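Local coordinates for uncharacterized protein (Pseudomonas aeruginosa, PDB 4O5P), which is a phospholipase effector of the type VI secretion system, Tle1, which probably hydrolyses membrane phospholipids with an alpha/beta-hydrolase-type catalytic domain, at residues F8-T13 and E470-R475; N458-Q463 and T477-A482; H627-A632 and F682-V687; S403-Q408 and E451-R456; G362-R367 and V687-E692. All blocks are in the same frame, centred on the assembly; numbering follows the deposited sequence.

Contact 1: F8-T13 and E470-R475; sequences FHIAPT and EEVIRR
Val472 carries this contact for the helix: one of its methyls, CG2, meets both Phe8 and Ile10, two side chains of strand 7-10. The methyl approaches the Phe8 ring at its edge and in its plane, 3.8 Å from CE2, with CZ slightly farther off, and so does not sit over a face. Phe8 has its CG anti to the backbone N (chi1 174°), which sends the ring out from the strand to meet Val472 coming from the opposite direction. Ile10 reaches the same methyl from another side. Its CB does not point straight at the helix, but CD1, at the end of the CG1 branch, swings nearer and stops 3.9 Å from Val472 CG2. The Ile10 and Val472 side chains slant across one another. Residues 8 and 10 alternate with His9, which points away from the helix, so the strand offers every second side chain.

Strand 7-10 pairs in parallel with strand 370-375 at one end of the mixed sheet of the hydrolase fold, and helix 469-487 packs beside it through Val472. Trp460 and Gln461 also touch Ile10, while Tyr366 and Glu372 lie against Phe8. On the helix, Glu470 forms a salt bridge with Arg350 and Arg474 one with Asp629, neither with a residue of the strand. What joins strand and helix directly is therefore apolar: van der Waals contact at ordinary distances, with no polar group setting a direction, which makes the fit depend on side-chain shape and on exclusion of water from Val472.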
# COMPACT_ATOMS: atom_id res chain seq x y z
N PHE A 8 6.87 7.90 17.89
CA PHE A 8 7.65 7.86 16.66
C PHE A 8 9.15 7.88 16.94
O PHE A 8 9.62 8.68 17.77
CB PHE A 8 7.26 9.03 15.78
CG PHE A 8 8.11 9.17 14.55
CD1 PHE A 8 7.89 8.38 13.45
CD2 PHE A 8 9.14 10.11 14.51
CE1 PHE A 8 8.68 8.53 12.30
CE2 PHE A 8 9.93 10.24 13.38
CZ PHE A 8 9.69 9.45 12.28
N HIS A 9 9.91 6.99 16.29
CA HIS A 9 11.36 6.94 16.48
C HIS A 9 12.09 6.66 15.17
O HIS A 9 11.47 6.24 14.19
CB HIS A 9 11.75 5.87 17.49
CG HIS A 9 11.03 5.98 18.80
ND1 HIS A 9 11.51 6.74 19.84
CD2 HIS A 9 9.87 5.45 19.22
CE1 HIS A 9 10.67 6.66 20.86
NE2 HIS A 9 9.67 5.88 20.51
N ILE A 10 13.39 6.91 15.16
CA ILE A 10 14.26 6.43 14.09
C ILE A 10 14.32 4.92 14.27
O ILE A 10 14.18 4.43 15.41
CB ILE A 10 15.69 7.02 14.23
CG1 ILE A 10 15.66 8.53 14.06
CG2 ILE A 10 16.63 6.47 13.16
CD1 ILE A 10 15.07 8.97 12.72
N ALA A 11 14.51 4.18 13.18
CA ALA A 11 14.78 2.74 13.26
C ALA A 11 15.82 2.44 14.35
O ALA A 11 16.75 3.21 14.53
CB ALA A 11 15.29 2.24 11.94
N PRO A 12 15.64 1.32 15.07
CA PRO A 12 16.68 0.93 16.03
C PRO A 12 17.91 0.45 15.28
O PRO A 12 17.82 0.13 14.09
CB PRO A 12 16.03 -0.23 16.79
CG PRO A 12 15.00 -0.79 15.85
CD PRO A 12 14.49 0.41 15.08
N THR A 13 19.05 0.42 15.96
CA THR A 13 20.29 -0.08 15.38
C THR A 13 20.06 -1.55 15.08
O THR A 13 19.25 -2.19 15.75
CB THR A 13 21.46 0.10 16.36
OG1 THR A 13 22.69 -0.24 15.71
CG2 THR A 13 21.26 -0.79 17.59
N GLU A 470 7.63 14.78 10.25
CA GLU A 470 7.85 15.87 9.30
C GLU A 470 9.33 16.29 9.21
O GLU A 470 9.88 16.45 8.12
CB GLU A 470 6.99 17.08 9.67
CG GLU A 470 5.49 16.86 9.51
CD GLU A 470 4.79 16.40 10.78
OE1 GLU A 470 5.41 15.70 11.61
OE2 GLU A 470 3.58 16.74 10.94
N GLU A 471 9.97 16.46 10.36
CA GLU A 471 11.36 16.90 10.37
C GLU A 471 12.30 15.82 9.87
O GLU A 471 13.32 16.13 9.24
CB GLU A 471 11.77 17.32 11.78
CG GLU A 471 11.07 18.58 12.25
CD GLU A 471 11.45 19.81 11.43
OE1 GLU A 471 12.53 19.83 10.78
OE2 GLU A 471 10.66 20.77 11.42
N VAL A 472 11.96 14.56 10.17
CA VAL A 472 12.78 13.45 9.71
C VAL A 472 12.70 13.39 8.19
O VAL A 472 13.69 13.15 7.51
CB VAL A 472 12.37 12.10 10.37
CG1 VAL A 472 12.96 10.92 9.63
CG2 VAL A 472 12.83 12.05 11.83
N ILE A 473 11.51 13.64 7.65
CA ILE A 473 11.34 13.65 6.20
C ILE A 473 12.10 14.82 5.55
O ILE A 473 12.74 14.64 4.51
CB ILE A 473 9.85 13.65 5.80
CG1 ILE A 473 9.24 12.30 6.14
CG2 ILE A 473 9.66 13.95 4.29
CD1 ILE A 473 7.80 12.18 5.73
N ARG A 474 12.02 16.00 6.16
CA ARG A 474 12.76 17.16 5.64
C ARG A 474 14.25 16.82 5.55
O ARG A 474 14.88 16.97 4.49
CB ARG A 474 12.56 18.39 6.55
CG ARG A 474 13.49 19.56 6.20
CD ARG A 474 13.41 20.78 7.13
NE ARG A 474 14.27 21.84 6.60
CZ ARG A 474 14.56 22.98 7.22
NH1 ARG A 474 14.08 23.26 8.43
NH2 ARG A 474 15.36 23.86 6.62
N ARG A 475 14.80 16.32 6.65
CA ARG A 475 16.24 16.07 6.71
C ARG A 475 16.70 14.88 5.84
O ARG A 475 17.73 14.97 5.17
CB ARG A 475 16.70 15.93 8.17
CG ARG A 475 18.24 15.89 8.33
CD ARG A 475 18.69 15.92 9.80
NE ARG A 475 20.14 15.98 9.91
CZ ARG A 475 20.93 14.91 9.91
NH1 ARG A 475 20.40 13.70 9.82
NH2 ARG A 475 22.26 15.03 10.01

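Contact 2: N458-Q463 and T477-A482; sequences NAWQAQ and TALITA
Gln463 and Leu479 approach from opposite directions, and the glutamine folds its amide over the leucine's end. From CB, which points toward helix 469-487, the chain turns at once: CG stands between the backbone N and the carbonyl carbon (chi1 62°), and a second bend at chi2 (85°) curls the side chain back. CD then lies 3.7 Å from Leu479 CD2. OE1 is 3.6 Å from that methyl and NE2 3.5 Å, so the whole amide rests on one CD2. The curl also brings NE2 over a face of the Trp460 ring, 3.2 Å above its plane toward the rim, and lets it donate to Trp460 O at 3.2 Å, a bent bond with an N-H...O angle of 136°. Beyond the two segments NE2 also bonds Glu476, and OE1 takes bonds from Arg633 and Arg475, which fix the rotation of the amide. Leu479 CD2 also approaches Trp460 CD1, at 4.2 Å, while the indole NE1 bonds Glu476. The arrangement is that of two consecutive helices, 451-463 and 469-487, joined by a short connection and set at a steep angle, touching where Leu479 meets the last turn of the first.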
# COMPACT_ATOMS: atom_id res chain seq x y z
N ASN A 458 23.41 0.61 9.80
CA ASN A 458 23.75 1.27 11.05
C ASN A 458 24.43 2.63 10.88
O ASN A 458 24.29 3.50 11.73
CB ASN A 458 24.55 0.33 11.95
CG ASN A 458 23.72 -0.85 12.45
OD1 ASN A 458 22.50 -0.73 12.62
ND2 ASN A 458 24.37 -1.99 12.68
N ALA A 459 25.14 2.85 9.77
CA ALA A 459 25.71 4.18 9.55
C ALA A 459 24.57 5.17 9.32
O ALA A 459 24.54 6.29 9.89
CB ALA A 459 26.66 4.18 8.37
N TRP A 460 23.61 4.76 8.49
CA TRP A 460 22.41 5.57 8.35
C TRP A 460 21.72 5.80 9.70
O TRP A 460 21.39 6.92 10.06
CB TRP A 460 21.44 4.94 7.36
CG TRP A 460 20.24 5.81 7.18
CD1 TRP A 460 20.11 6.86 6.32
CD2 TRP A 460 19.03 5.75 7.93
NE1 TRP A 460 18.87 7.43 6.46
CE2 TRP A 460 18.19 6.77 7.46
CE3 TRP A 460 18.57 4.91 8.96
CZ2 TRP A 460 16.90 6.99 7.96
CZ3 TRP A 460 17.30 5.13 9.48
CH2 TRP A 460 16.48 6.16 8.97
N GLN A 461 21.51 4.72 10.45
CA GLN A 461 20.75 4.81 11.68
C GLN A 461 21.40 5.78 12.64
O GLN A 461 20.71 6.56 13.31
CB GLN A 461 20.63 3.43 12.32
CG GLN A 461 19.60 3.35 13.42
CD GLN A 461 20.09 3.89 14.75
OE1 GLN A 461 21.29 3.88 15.04
NE2 GLN A 461 19.16 4.38 15.57
N ALA A 462 22.72 5.75 12.68
CA ALA A 462 23.49 6.59 13.59
C ALA A 462 23.52 8.06 13.19
O ALA A 462 23.60 8.92 14.07
CB ALA A 462 24.92 6.03 13.76
N GLN A 463 23.47 8.38 11.89
CA GLN A 463 23.45 9.81 11.51
C GLN A 463 22.07 10.44 11.59
O GLN A 463 21.93 11.67 11.60
CB GLN A 463 23.99 10.03 10.09
CG GLN A 463 23.17 9.34 8.99
CD GLN A 463 21.98 10.15 8.51
OE1 GLN A 463 22.04 11.38 8.39
NE2 GLN A 463 20.88 9.45 8.22
N THR A 477 15.17 13.81 3.17
CA THR A 477 14.98 14.22 1.77
C THR A 477 16.22 14.98 1.39
O THR A 477 16.76 14.79 0.30
CB THR A 477 13.76 15.10 1.56
OG1 THR A 477 12.58 14.38 1.95
CG2 THR A 477 13.62 15.46 0.06
N ALA A 478 16.67 15.84 2.32
CA ALA A 478 17.90 16.61 2.10
C ALA A 478 19.11 15.70 1.90
O ALA A 478 19.97 16.00 1.07
CB ALA A 478 18.14 17.57 3.26
N LEU A 479 19.20 14.62 2.67
CA LEU A 479 20.33 13.69 2.55
C LEU A 479 20.38 12.99 1.19
O LEU A 479 21.43 12.97 0.51
CB LEU A 479 20.32 12.68 3.70
CG LEU A 479 21.34 11.53 3.70
CD1 LEU A 479 22.77 12.06 3.56
CD2 LEU A 479 21.18 10.70 4.98
N ILE A 480 19.26 12.43 0.77
CA ILE A 480 19.28 11.76 -0.53
C ILE A 480 19.44 12.77 -1.68
O ILE A 480 20.06 12.47 -2.70
CB ILE A 480 18.07 10.81 -0.71
CG1 ILE A 480 18.31 9.87 -1.89
CG2 ILE A 480 16.79 11.59 -0.87
CD1 ILE A 480 17.27 8.73 -2.04
N THR A 481 18.91 13.98 -1.50
CA THR A 481 19.17 15.05 -2.46
C THR A 481 20.68 15.31 -2.56
O THR A 481 21.24 15.37 -3.67
CB THR A 481 18.48 16.37 -2.06
OG1 THR A 481 17.05 16.20 -2.11
CG2 THR A 481 18.88 17.51 -3.01
N ALA A 482 21.33 15.46 -1.41
CA ALA A 482 22.79 15.65 -1.36
C ALA A 482 23.52 14.54 -2.12
O ALA A 482 24.44 14.83 -2.88
CB ALA A 482 23.28 15.72 0.09

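Contact 3: H627-A632 and F682-V687; sequences HRDGSA and FRYRLV
His627 and Phe682 touch through ring carbons, CD2 of the histidine lying 4.0 Å from CE2 of the phenylalanine, with the two side chains slanting past each other. His627 holds CG anti to the backbone N (chi1 -157°), which sets the imidazole beside Phe682. Phe682 CE2 also comes within 4.2 Å of His627 CA, so it lies near the helix backbone as well as the imidazole. Nearby, Asp629 and Tyr684 come close without bonding directly: OD2 and OH are 4.1 Å apart, and water 1 fills the gap. Tyr684 OH donates to this water at 2.6 Å, and the water donates to Asp629 OD2 at 2.8 Å. The water sits at the edge of the tyrosine ring, in its plane, while the carboxylate is turned 40° from the ring and the side chains cross at about a right angle.

Through these pairs the start of the irregular segment 682-687 touches helix 616-637; the chain then leaves the helix and leads into strand 687-689.

In the next shell, Arg474 makes a salt bridge to Asp629 OD2, which would help keep the carboxylate charged, and Gln625 NE2 bonds Tyr684 OH. The imidazole is fixed by NE2 bonding to Tyr586 O, and Tyr586 also touches Phe682. Within the helix, His627 O accepts from both Ser631 N and Ser631 OG, which arrive from opposite faces of its carbonyl plane.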
# COMPACT_ATOMS: atom_id res chain seq x y z
N HIS A 627 16.44 22.26 -2.14
CA HIS A 627 17.64 22.68 -2.85
C HIS A 627 18.71 23.16 -1.87
O HIS A 627 19.85 22.71 -1.92
CB HIS A 627 17.28 23.77 -3.85
CG HIS A 627 18.25 23.90 -4.98
ND1 HIS A 627 19.47 24.53 -4.84
CD2 HIS A 627 18.17 23.51 -6.27
CE1 HIS A 627 20.10 24.51 -6.00
NE2 HIS A 627 19.33 23.90 -6.89
N ARG A 628 18.32 24.05 -0.95
CA ARG A 628 19.25 24.57 0.06
C ARG A 628 19.81 23.55 1.07
O ARG A 628 21.04 23.44 1.22
CB ARG A 628 18.61 25.74 0.82
CG ARG A 628 18.17 26.87 -0.09
CD ARG A 628 17.80 28.11 0.71
NE ARG A 628 16.57 28.74 0.23
CZ ARG A 628 16.48 29.45 -0.89
NH1 ARG A 628 17.55 29.61 -1.67
NH2 ARG A 628 15.32 29.99 -1.25
N ASP A 629 18.92 22.84 1.77
CA ASP A 629 19.31 21.76 2.69
C ASP A 629 20.18 20.73 1.96
O ASP A 629 21.25 20.34 2.45
CB ASP A 629 18.10 20.97 3.26
CG ASP A 629 17.14 21.81 4.12
OD1 ASP A 629 17.41 22.99 4.44
OD2 ASP A 629 16.08 21.24 4.47
N GLY A 630 19.70 20.26 0.82
CA GLY A 630 20.45 19.34 -0.02
C GLY A 630 21.87 19.78 -0.35
O GLY A 630 22.83 19.02 -0.16
N SER A 631 22.02 21.00 -0.84
CA SER A 631 23.35 21.52 -1.18
C SER A 631 24.27 21.59 0.06
O SER A 631 25.46 21.13 0.04
CB SER A 631 23.20 22.90 -1.82
OG SER A 631 22.41 22.81 -2.99
N ALA A 632 23.75 22.12 1.14
CA ALA A 632 24.48 22.19 2.40
C ALA A 632 24.97 20.83 2.87
O ALA A 632 26.12 20.66 3.11
CB ALA A 632 23.69 22.93 3.49
N PHE A 682 11.97 17.17 -6.11
CA PHE A 682 12.01 18.45 -5.43
C PHE A 682 10.70 18.82 -4.78
O PHE A 682 10.40 20.00 -4.60
CB PHE A 682 12.54 19.53 -6.37
CG PHE A 682 14.03 19.46 -6.54
CD1 PHE A 682 14.59 18.66 -7.53
CD2 PHE A 682 14.87 20.14 -5.65
CE1 PHE A 682 15.97 18.58 -7.66
CE2 PHE A 682 16.25 20.06 -5.77
CZ PHE A 682 16.81 19.28 -6.79
N ARG A 683 9.94 17.80 -4.38
CA ARG A 683 8.78 17.98 -3.50
C ARG A 683 8.91 17.03 -2.31
O ARG A 683 9.48 15.93 -2.43
CB ARG A 683 7.49 17.64 -4.23
CG ARG A 683 7.10 18.64 -5.30
CD ARG A 683 5.91 18.13 -6.11
NE ARG A 683 5.86 18.84 -7.38
CZ ARG A 683 6.28 18.34 -8.53
NH1 ARG A 683 6.74 17.10 -8.60
NH2 ARG A 683 6.22 19.09 -9.63
N TYR A 684 8.38 17.43 -1.16
CA TYR A 684 8.32 16.49 -0.05
C TYR A 684 7.18 15.52 -0.31
O TYR A 684 6.20 15.85 -0.99
CB TYR A 684 8.14 17.20 1.29
CG TYR A 684 9.33 18.05 1.66
CD1 TYR A 684 10.59 17.49 1.81
CD2 TYR A 684 9.19 19.41 1.85
CE1 TYR A 684 11.68 18.28 2.15
CE2 TYR A 684 10.25 20.19 2.17
CZ TYR A 684 11.49 19.63 2.32
OH TYR A 684 12.52 20.46 2.65
N ARG A 685 7.34 14.30 0.21
CA ARG A 685 6.32 13.27 0.05
C ARG A 685 5.07 13.71 0.80
O ARG A 685 5.17 14.32 1.88
CB ARG A 685 6.84 11.96 0.62
CG ARG A 685 5.86 10.80 0.57
CD ARG A 685 6.43 9.57 1.28
NE ARG A 685 5.66 8.39 0.93
CZ ARG A 685 5.80 7.20 1.50
NH1 ARG A 685 6.68 7.02 2.49
NH2 ARG A 685 5.03 6.20 1.10
N LEU A 686 3.89 13.44 0.25
CA LEU A 686 2.67 13.78 0.98
C LEU A 686 2.45 12.74 2.07
O LEU A 686 2.60 11.53 1.83
CB LEU A 686 1.46 13.84 0.04
CG LEU A 686 0.07 13.89 0.69
CD1 LEU A 686 -0.11 15.16 1.55
CD2 LEU A 686 -0.98 13.85 -0.40
N VAL A 687 2.09 13.22 3.27
CA VAL A 687 1.85 12.35 4.42
C VAL A 687 0.52 12.73 5.07
O VAL A 687 0.28 13.91 5.35
CB VAL A 687 2.96 12.46 5.49
CG1 VAL A 687 2.70 11.47 6.64
CG2 VAL A 687 4.31 12.20 4.89
O HOH W 1 14.83 19.24 2.94

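Contact 4: S403-Q408 and E451-R456; sequences SQIALQ and EELATR
Two torsions bring Leu453 and Ile405 together. Leu453 holds CG anti to its backbone N (chi1 174°), extending the isobutyl group from helix 451-463, and Ile405 places CG1 opposite its carbonyl carbon (chi1 -53°), directing CD1 from helix 403-416 at the leucine. The two meet tip to tip, with Ile405 CD1 3.9 Å from both CG and CD2 of Leu453. CD2 also touches Gln404 at CB, 4.0 Å away, so a single methyl spans two neighbouring residues of the other helix.

Gln404 contributes only its aliphatic base here. Its CB points toward Leu453, but the chain bends at chi2 (-70°) and carries the amide away, where NE2 donates to Ser448 O and Glu446 O. This helix-to-helix packing joins segment 403-408, in the catalytic family region, to helix 451-463, which runs into the C-terminal one, with Tyr375 of the hydrolase sheet against Ile405. On helix 451-463, Arg456 NH2 lies 3.4 Å from Glu452 OE2, with the oxygen above a face of the guanidinium, a charge attraction with no N-H pointing at it. Arg456 also has a salt bridge to Glu657 in helix 649-657.

All three touching residues are buried, and NE2 of Gln404 is satisfied by backbone carbonyls beside the contact. The chemistry thus divides: hydrocarbon joins the helices directly, while the glutamine amide ties helix 403-416 to the chain just ahead of helix 451-463.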
# COMPACT_ATOMS: atom_id res chain seq x y z
N SER A 403 15.78 -4.00 2.40
CA SER A 403 14.52 -4.41 3.00
C SER A 403 14.63 -5.57 3.99
O SER A 403 13.69 -5.86 4.72
CB SER A 403 13.52 -4.77 1.91
OG SER A 403 14.09 -5.69 1.01
N GLN A 404 15.78 -6.25 4.01
CA GLN A 404 16.00 -7.33 4.97
C GLN A 404 16.09 -6.86 6.41
O GLN A 404 15.89 -7.66 7.33
CB GLN A 404 17.25 -8.15 4.59
CG GLN A 404 17.12 -8.88 3.23
CD GLN A 404 16.13 -10.03 3.25
OE1 GLN A 404 15.06 -9.98 2.62
NE2 GLN A 404 16.48 -11.09 3.97
N ILE A 405 16.37 -5.58 6.64
CA ILE A 405 16.50 -5.10 8.03
C ILE A 405 15.11 -4.94 8.62
O ILE A 405 14.75 -5.57 9.64
CB ILE A 405 17.30 -3.76 8.14
CG1 ILE A 405 18.65 -3.87 7.43
CG2 ILE A 405 17.50 -3.36 9.60
CD1 ILE A 405 19.58 -4.92 8.03
N ALA A 406 14.30 -4.12 7.96
CA ALA A 406 12.90 -3.95 8.35
C ALA A 406 12.23 -5.32 8.53
O ALA A 406 11.49 -5.52 9.49
CB ALA A 406 12.16 -3.12 7.33
N LEU A 407 12.52 -6.25 7.62
CA LEU A 407 11.93 -7.60 7.72
C LEU A 407 12.26 -8.23 9.07
O LEU A 407 11.36 -8.66 9.82
CB LEU A 407 12.45 -8.49 6.58
CG LEU A 407 12.23 -10.00 6.71
CD1 LEU A 407 10.75 -10.33 6.60
CD2 LEU A 407 13.01 -10.70 5.64
N GLN A 408 13.54 -8.25 9.40
CA GLN A 408 13.93 -8.86 10.66
C GLN A 408 13.28 -8.11 11.81
O GLN A 408 12.77 -8.71 12.78
CB GLN A 408 15.45 -8.91 10.80
CG GLN A 408 16.10 -10.02 9.98
CD GLN A 408 17.48 -10.43 10.50
OE1 GLN A 408 17.95 -9.93 11.52
NE2 GLN A 408 18.13 -11.36 9.79
N GLU A 451 26.73 -8.83 7.06
CA GLU A 451 27.27 -7.83 7.96
C GLU A 451 27.54 -6.52 7.23
O GLU A 451 27.50 -5.46 7.84
CB GLU A 451 28.48 -8.34 8.76
CG GLU A 451 29.81 -8.29 8.04
CD GLU A 451 30.98 -8.61 8.98
OE1 GLU A 451 30.76 -9.31 10.00
OE2 GLU A 451 32.11 -8.16 8.70
N GLU A 452 27.81 -6.57 5.92
CA GLU A 452 28.04 -5.34 5.16
C GLU A 452 26.75 -4.51 5.17
O GLU A 452 26.77 -3.29 5.45
CB GLU A 452 28.46 -5.68 3.73
CG GLU A 452 28.74 -4.50 2.82
CD GLU A 452 29.25 -4.93 1.43
OE1 GLU A 452 30.48 -5.18 1.31
OE2 GLU A 452 28.44 -5.04 0.46
N LEU A 453 25.64 -5.18 4.89
CA LEU A 453 24.32 -4.56 4.98
C LEU A 453 24.09 -3.99 6.37
O LEU A 453 23.75 -2.82 6.51
CB LEU A 453 23.22 -5.56 4.59
CG LEU A 453 21.78 -5.07 4.79
CD1 LEU A 453 21.53 -3.81 3.97
CD2 LEU A 453 20.73 -6.15 4.51
N ALA A 454 24.30 -4.80 7.41
CA ALA A 454 24.10 -4.30 8.77
C ALA A 454 24.91 -3.04 9.06
O ALA A 454 24.42 -2.09 9.65
CB ALA A 454 24.41 -5.37 9.80
N THR A 455 26.16 -3.03 8.62
CA THR A 455 27.07 -1.93 8.88
C THR A 455 26.60 -0.63 8.21
O THR A 455 26.59 0.44 8.82
CB THR A 455 28.46 -2.28 8.37
OG1 THR A 455 29.05 -3.27 9.22
CG2 THR A 455 29.34 -1.05 8.35
N ARG A 456 26.23 -0.75 6.94
CA ARG A 456 25.74 0.40 6.18
C ARG A 456 24.43 0.96 6.73
O ARG A 456 24.24 2.19 6.89
CB ARG A 456 25.60 -0.02 4.71
CG ARG A 456 26.96 -0.33 4.04
CD ARG A 456 26.80 -0.98 2.67
NE ARG A 456 28.07 -1.25 2.02
CZ ARG A 456 28.21 -1.55 0.72
NH1 ARG A 456 27.14 -1.62 -0.05
NH2 ARG A 456 29.41 -1.80 0.21

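Contact 5: G362-R367 and V687-E692; sequences GPSCYR and VHFDNE
Ser364 points toward the turn at 689-692, and its CB and OG meet different partners there. CB faces the carboxylate of Glu692, 3.7 Å from OE1, while OG lies 3.9 Å from CB of Phe689. Glu692 runs extended beyond CG (chi2 -175°), which carries OE1 across to the serine. Water 2 joins the polar groups: it accepts from Ser364 OG at 2.8 Å, and donates to Phe689 O at 3.0 Å and Glu692 OE1 at 2.7 Å. One water therefore binds the serine, a backbone carbonyl and a carboxylate together. Ser364 OG is also bonded to Arg350 NE. The turn makes a tight beta-hairpin, type II' from Phe689 to Glu692, closed by backbone bonds in both directions, Phe689 N to Glu692 O and Glu692 N to Phe689 O. The Phe689 ring leans over its own strand, with Val687 CG1 3.6 Å above one face toward the rim. Strand 687-689 lies between strands 346-353 and 692-693, parallel to the first and antiparallel to the second. Helix 469-487 packs against it through Leu469, Glu470 and Ile473, and the loop 362-367 meets the turn on its way to strand 370-375.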
# COMPACT_ATOMS: atom_id res chain seq x y z
N GLY A 362 -6.55 17.73 21.28
CA GLY A 362 -5.14 17.52 21.56
C GLY A 362 -4.30 17.49 20.30
O GLY A 362 -4.81 17.61 19.18
N PRO A 363 -2.99 17.32 20.47
CA PRO A 363 -2.06 17.29 19.33
C PRO A 363 -2.16 15.96 18.60
O PRO A 363 -2.74 15.00 19.11
CB PRO A 363 -0.69 17.41 20.00
CG PRO A 363 -0.88 16.75 21.35
CD PRO A 363 -2.30 17.10 21.76
N SER A 364 -1.59 15.92 17.40
CA SER A 364 -1.48 14.64 16.72
C SER A 364 -0.46 13.82 17.50
O SER A 364 0.59 14.33 17.85
CB SER A 364 -1.02 14.84 15.28
OG SER A 364 -1.07 13.62 14.55
N CYS A 365 -0.79 12.58 17.82
CA CYS A 365 0.11 11.71 18.57
C CYS A 365 -0.19 10.24 18.26
O CYS A 365 -0.98 9.92 17.37
CB CYS A 365 -0.06 11.94 20.08
SG CYS A 365 -1.74 11.54 20.69
N TYR A 366 0.42 9.36 19.03
CA TYR A 366 0.30 7.93 18.77
C TYR A 366 -0.46 7.26 19.88
O TYR A 366 -0.17 7.46 21.07
CB TYR A 366 1.70 7.31 18.60
CG TYR A 366 2.44 7.87 17.42
CD1 TYR A 366 3.17 9.05 17.54
CD2 TYR A 366 2.38 7.25 16.17
CE1 TYR A 366 3.84 9.59 16.44
CE2 TYR A 366 3.05 7.77 15.08
CZ TYR A 366 3.78 8.93 15.21
OH TYR A 366 4.43 9.44 14.11
N ARG A 367 -1.44 6.47 19.49
CA ARG A 367 -2.20 5.61 20.39
C ARG A 367 -1.33 4.62 21.19
O ARG A 367 -0.34 4.10 20.66
CB ARG A 367 -3.19 4.83 19.53
CG ARG A 367 -4.21 4.11 20.32
CD ARG A 367 -3.87 2.64 20.38
NE ARG A 367 -5.01 1.86 19.99
CZ ARG A 367 -5.22 0.61 20.35
NH1 ARG A 367 -4.35 -0.02 21.14
NH2 ARG A 367 -6.31 0.01 19.93
N VAL A 687 2.09 13.22 3.27
CA VAL A 687 1.85 12.35 4.42
C VAL A 687 0.52 12.73 5.07
O VAL A 687 0.28 13.91 5.35
CB VAL A 687 2.96 12.46 5.49
CG1 VAL A 687 2.70 11.47 6.64
CG2 VAL A 687 4.31 12.20 4.89
N HIS A 688 -0.34 11.75 5.27
CA HIS A 688 -1.57 11.95 6.02
C HIS A 688 -1.41 11.48 7.46
O HIS A 688 -0.80 10.44 7.70
CB HIS A 688 -2.72 11.16 5.38
CG HIS A 688 -3.09 11.63 4.01
ND1 HIS A 688 -2.41 11.23 2.88
CD2 HIS A 688 -4.05 12.49 3.59
CE1 HIS A 688 -2.94 11.82 1.82
NE2 HIS A 688 -3.94 12.59 2.22
N PHE A 689 -1.95 12.24 8.40
CA PHE A 689 -2.03 11.78 9.78
C PHE A 689 -3.51 11.82 10.11
O PHE A 689 -4.02 12.83 10.61
CB PHE A 689 -1.24 12.67 10.75
CG PHE A 689 0.13 13.05 10.28
CD1 PHE A 689 0.33 14.17 9.47
CD2 PHE A 689 1.24 12.32 10.69
CE1 PHE A 689 1.61 14.52 9.06
CE2 PHE A 689 2.52 12.68 10.28
CZ PHE A 689 2.70 13.77 9.46
N ASP A 690 -4.21 10.73 9.79
CA ASP A 690 -5.67 10.69 9.88
C ASP A 690 -6.29 11.78 9.01
O ASP A 690 -6.18 11.72 7.79
CB ASP A 690 -6.12 10.79 11.34
CG ASP A 690 -7.62 10.58 11.51
OD1 ASP A 690 -8.32 10.17 10.56
OD2 ASP A 690 -8.09 10.81 12.64
N ASN A 691 -6.95 12.76 9.62
CA ASN A 691 -7.61 13.80 8.85
C ASN A 691 -6.65 14.90 8.40
O ASN A 691 -6.98 15.69 7.53
CB ASN A 691 -8.77 14.42 9.64
CG ASN A 691 -8.31 15.10 10.92
OD1 ASN A 691 -7.47 14.57 11.64
ND2 ASN A 691 -8.85 16.29 11.19
N GLU A 692 -5.46 14.93 9.01
CA GLU A 692 -4.51 16.01 8.74
C GLU A 692 -3.45 15.58 7.72
O GLU A 692 -3.26 14.38 7.49
CB GLU A 692 -3.81 16.44 10.04
CG GLU A 692 -4.78 16.78 11.17
CD GLU A 692 -4.08 17.31 12.40
OE1 GLU A 692 -3.14 16.65 12.92
OE2 GLU A 692 -4.45 18.41 12.86
O HOH W 2 -3.50 13.97 13.31

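Overall arrangement
From the N terminus, contact 1 closes the longest loop, bringing strand 7-10 at the edge of the hydrolase sheet to helix 469-487. Contact 5 opens inside that loop and crosses it, reaching from 362-367 to the turn after strand 687-689. Contact 4 is nested within both, joining helix 403-416 to helix 451-463. Contact 2 then closes a short loop between that helix and the next, 469-487, crossing contact 1 but lying within contact 5. Contact 3, in series after contacts 1, 4 and 2, also nests within contact 5, sharing Val687 with it. Arg474 to Asp629 bridges contacts 1 and 3, and helix 469-487 serves contacts 1 and 2.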